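Local coordinates for conserved hypothetical protein TM0937 (Thermotoga maritima, PDB 2ESH), which is of unknown function but, as a member of the PadR-like family, probably acts as a DNA-binding transcriptional regulator, at residues A[80-84]-A[85-89]; A[94-97]-A[98-101]. One frame throughout, in Å; residues are numbered along the deposited sequence. Where two conformers were deposited one is given.

Contact 1: A[80-84]-A[85-89]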
# COMPACT_ATOMS: atom_id res chain seq x y z
N TYR A 80 0.71 10.02 -10.53
CA TYR A 80 1.14 8.60 -10.57
C TYR A 80 0.02 7.74 -11.07
O TYR A 80 -1.13 7.96 -10.72
CB TYR A 80 1.58 8.10 -9.19
CG TYR A 80 2.78 8.80 -8.74
CD1 TYR A 80 4.06 8.21 -8.92
CD2 TYR A 80 2.69 10.10 -8.18
CE1 TYR A 80 5.23 8.89 -8.57
CE2 TYR A 80 3.86 10.81 -7.84
CZ TYR A 80 5.14 10.17 -8.02
OH TYR A 80 6.32 10.81 -7.68
N ARG A 81 0.36 6.72 -11.86
CA ARG A 81 -0.63 5.85 -12.51
C ARG A 81 -0.07 4.42 -12.54
O ARG A 81 1.14 4.21 -12.79
CB ARG A 81 -0.93 6.41 -13.94
CG ARG A 81 -1.70 5.55 -14.92
CD ARG A 81 -2.15 6.38 -16.19
NE ARG A 81 -2.60 7.76 -15.85
CZ ARG A 81 -3.87 8.20 -15.85
NH1 ARG A 81 -4.89 7.36 -16.15
NH2 ARG A 81 -4.12 9.48 -15.52
N ILE A 82 -0.90 3.43 -12.24
CA ILE A 82 -0.38 2.01 -12.27
C ILE A 82 -0.05 1.54 -13.73
O ILE A 82 -0.79 1.86 -14.66
CB ILE A 82 -1.30 0.97 -11.48
CG1 ILE A 82 -0.45 -0.29 -11.12
CG2 ILE A 82 -2.61 0.69 -12.26
CD1 ILE A 82 -1.03 -1.18 -10.06
N THR A 83 1.07 0.82 -13.90
CA THR A 83 1.40 0.19 -15.11
C THR A 83 0.95 -1.32 -15.07
O THR A 83 0.67 -1.82 -14.01
CB THR A 83 2.90 0.19 -15.27
OG1 THR A 83 3.42 -0.74 -14.32
CG2 THR A 83 3.56 1.72 -15.13
N PRO A 84 0.90 -2.06 -16.27
CA PRO A 84 0.53 -3.50 -16.30
C PRO A 84 1.51 -4.35 -15.45
O PRO A 84 1.14 -5.38 -14.88
CB PRO A 84 0.65 -3.92 -17.81
CG PRO A 84 0.63 -2.57 -18.63
CD PRO A 84 1.20 -1.50 -17.63
N GLN A 85 2.75 -3.95 -15.38
CA GLN A 85 3.64 -4.60 -14.39
C GLN A 85 3.23 -4.47 -12.88
O GLN A 85 3.44 -5.40 -12.09
CB GLN A 85 5.11 -4.21 -14.57
CG GLN A 85 5.69 -4.60 -16.03
CD GLN A 85 5.67 -6.16 -16.34
OE1 GLN A 85 6.52 -6.89 -15.83
NE2 GLN A 85 4.69 -6.64 -17.20
N GLY A 86 2.64 -3.31 -12.57
CA GLY A 86 2.30 -2.89 -11.27
C GLY A 86 1.10 -3.67 -10.91
O GLY A 86 0.97 -4.13 -9.77
N LYS A 87 0.23 -3.88 -11.88
CA LYS A 87 -0.88 -4.78 -11.66
C LYS A 87 -0.48 -6.25 -11.39
O LYS A 87 -1.10 -6.90 -10.56
CB LYS A 87 -1.93 -4.71 -12.77
CG LYS A 87 -2.66 -3.41 -12.78
CD LYS A 87 -3.63 -3.44 -13.95
CE LYS A 87 -4.97 -2.68 -13.70
NZ LYS A 87 -6.22 -3.31 -14.42
N LEU A 88 0.55 -6.72 -12.04
CA LEU A 88 1.13 -8.07 -11.77
C LEU A 88 1.76 -8.16 -10.38
O LEU A 88 1.63 -9.15 -9.68
CB LEU A 88 2.13 -8.48 -12.89
CG LEU A 88 1.46 -8.81 -14.26
CD1 LEU A 88 2.48 -8.87 -15.36
CD2 LEU A 88 0.73 -10.21 -14.20
N TYR A 89 2.38 -7.09 -9.94
CA TYR A 89 2.96 -7.02 -8.58
C TYR A 89 1.84 -7.03 -7.59
O TYR A 89 1.87 -7.78 -6.56
CB TYR A 89 3.80 -5.78 -8.46
CG TYR A 89 4.52 -5.60 -7.16
CD1 TYR A 89 5.73 -6.27 -6.90
CD2 TYR A 89 4.05 -4.71 -6.24
CE1 TYR A 89 6.44 -6.03 -5.74
CE2 TYR A 89 4.77 -4.46 -5.05
CZ TYR A 89 5.95 -5.09 -4.83
OH TYR A 89 6.60 -4.85 -3.69
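Thr-83 O is gripped by two backbone N-H groups from the first turn of the helix. Lys-87 N lies 3.0 Å from Thr-83 O, almost in line with the carbonyl bond. Gly-86 N is 2.9 Å from Thr-83 O but stands above the carbonyl plane, 60° out of it, and its bond is more bent. Gly-86 N also donates to Thr-83 OG1 at 3.2 Å. Thr-83 OG1 is tucked over its own backbone, flanked by N and C (chi1 71°), which swings it over the start of the helix. Thr-83 is thus the N-cap of helix 84-116, at the point where strand 77-82 of the two-stranded antiparallel wing ends. The pattern fits the winged-helix fold expected of the PadR-like family. Thr-83 OG1 is also hydrogen-bonded to Gly-63 O, so the cap is tied to the chain just before strand 65-70. Pro-84 opens the helix, and Pro-84 O accepts from Leu-88 N at 3.2 Å. The apolar part of the contact comes from Ile-82. Ile-82 CD1 rests on the backbone at Gly-86 C, 3.4 Å away, where the glycine has no side chain to intervene. Ile-82 CD1 also meets Lys-87 CG at 3.9 Å, the one side chain lying roughly perpendicular to the other. Ile-82 further touches Leu-19 and Ala-23 of helix 8-24.

Contact 2: A[94-97]-A[98-101]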
# COMPACT_ATOMS: atom_id res chain seq x y z
N LEU A 94 -1.90 -9.71 -3.60
CA LEU A 94 -3.20 -10.24 -3.37
C LEU A 94 -3.03 -11.71 -2.91
O LEU A 94 -3.56 -12.12 -1.92
CB LEU A 94 -4.08 -10.10 -4.64
CG LEU A 94 -5.41 -10.88 -4.57
CD1 LEU A 94 -6.37 -10.21 -3.56
CD2 LEU A 94 -6.08 -11.03 -5.91
N ARG A 95 -2.21 -12.49 -3.59
CA ARG A 95 -2.12 -13.88 -3.22
C ARG A 95 -1.58 -13.99 -1.79
O ARG A 95 -1.97 -14.90 -1.02
CB ARG A 95 -1.16 -14.57 -4.21
CG ARG A 95 -0.73 -15.99 -3.74
CD ARG A 95 -0.10 -16.77 -4.84
NE ARG A 95 -1.10 -17.21 -5.81
CZ ARG A 95 -0.84 -17.92 -6.92
NH1 ARG A 95 0.41 -18.26 -7.25
NH2 ARG A 95 -1.83 -18.25 -7.72
N SER A 96 -0.61 -13.14 -1.45
CA SER A 96 -0.07 -13.13 -0.08
C SER A 96 -1.03 -12.69 1.02
O SER A 96 -0.92 -13.12 2.16
CB SER A 96 1.09 -12.20 -0.00
OG SER A 96 2.25 -12.80 -0.46
N LEU A 97 -1.94 -11.77 0.70
CA LEU A 97 -3.02 -11.39 1.60
C LEU A 97 -3.90 -12.60 1.90
O LEU A 97 -4.30 -12.77 3.08
CB LEU A 97 -3.85 -10.21 1.05
CG LEU A 97 -3.15 -8.84 0.99
CD1 LEU A 97 -4.05 -7.84 0.26
CD2 LEU A 97 -2.84 -8.29 2.43
N GLU A 98 -4.19 -13.41 0.87
CA GLU A 98 -4.91 -14.69 1.04
C GLU A 98 -4.15 -15.70 1.91
O GLU A 98 -4.76 -16.41 2.71
CB GLU A 98 -5.25 -15.30 -0.31
CG GLU A 98 -6.24 -14.48 -1.12
CD GLU A 98 -6.16 -14.73 -2.60
OE1 GLU A 98 -5.33 -15.56 -3.10
OE2 GLU A 98 -6.96 -14.08 -3.30
N ASP A 99 -2.83 -15.75 1.75
CA ASP A 99 -1.93 -16.51 2.63
C ASP A 99 -2.10 -16.02 4.09
O ASP A 99 -2.30 -16.79 5.00
CB ASP A 99 -0.46 -16.29 2.22
CG ASP A 99 -0.08 -17.03 0.98
OD1 ASP A 99 -0.94 -17.81 0.50
OD2 ASP A 99 1.07 -16.85 0.46
N MET A 100 -2.04 -14.71 4.26
CA MET A 100 -2.02 -14.12 5.59
C MET A 100 -3.34 -14.39 6.22
O MET A 100 -3.37 -14.79 7.34
CB MET A 100 -1.85 -12.58 5.55
CG MET A 100 -0.50 -12.11 5.10
SD MET A 100 -0.47 -10.26 5.22
CE MET A 100 -0.91 -10.10 6.96
N LYS A 101 -4.41 -14.22 5.47
CA LYS A 101 -5.72 -14.38 6.01
C LYS A 101 -5.96 -15.82 6.46
O LYS A 101 -6.60 -16.04 7.48
CB LYS A 101 -6.83 -13.81 5.06
CG LYS A 101 -8.16 -14.48 5.28
CD LYS A 101 -9.26 -13.95 4.42
CE LYS A 101 -9.27 -14.50 3.01
NZ LYS A 101 -10.71 -14.28 2.58
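Leu-97 O accepts from Lys-101 N at 2.8 Å, one of four successive i to i+4 backbone bonds here. Met-100 N to Ser-96 O, Asp-99 N to Arg-95 O and Glu-98 N to Leu-94 O are the others; the last is the straightest, at 166°. They mark regular alpha-helix within the long C-terminal helix 84-116. Apolar contact comes from Leu-97 and Met-100. Leu-97 CD2 lies 4.2 Å from Met-100 SD, and the two side chains meet at a slant. Both also touch Trp-12 of helix 8-24, so this face of the long helix packs against the N-terminal helix. The acidic side chains fold back along the preceding turn. Glu-98 OE2 comes alongside Leu-94 CG at 3.8 Å, but only one of two conformers of Glu-98 is described, so this contact is doubtful. Asp-99 CG stands anti to its own carbonyl carbon (chi1 -75°), which turns Asp-99 CG back to 3.5 Å from Arg-95 O. Asp-99 OD1 forms a salt bridge with Arg-102. An asparagine in place of Asp-99 would probably leave the Arg-102 guanidinium without its charged mate.

Contacts 1 and 2 lie in series on helix 84-116. Contact 1 starts the helix at the end of strand 77-82, and contact 2 follows about one turn after contact 1 closes. Their centres are 19 Å apart and their nearest atoms about 5 Å, without touching. Helix 8-24 is a shared neighbour. Tyr-89 of contact 1 touches Leu-19, while Leu-97 and Met-100 of contact 2 reach Phe-9, Trp-12 and Trp-13. This is consistent with the two helices running roughly antiparallel where they meet. The bound calcium ion is about 9 Å from the side chain of Thr-83 in contact 1, which is too far for coordination. In PadR-like regulators the C-terminal helix commonly serves dimerisation, a role that is only inferred here.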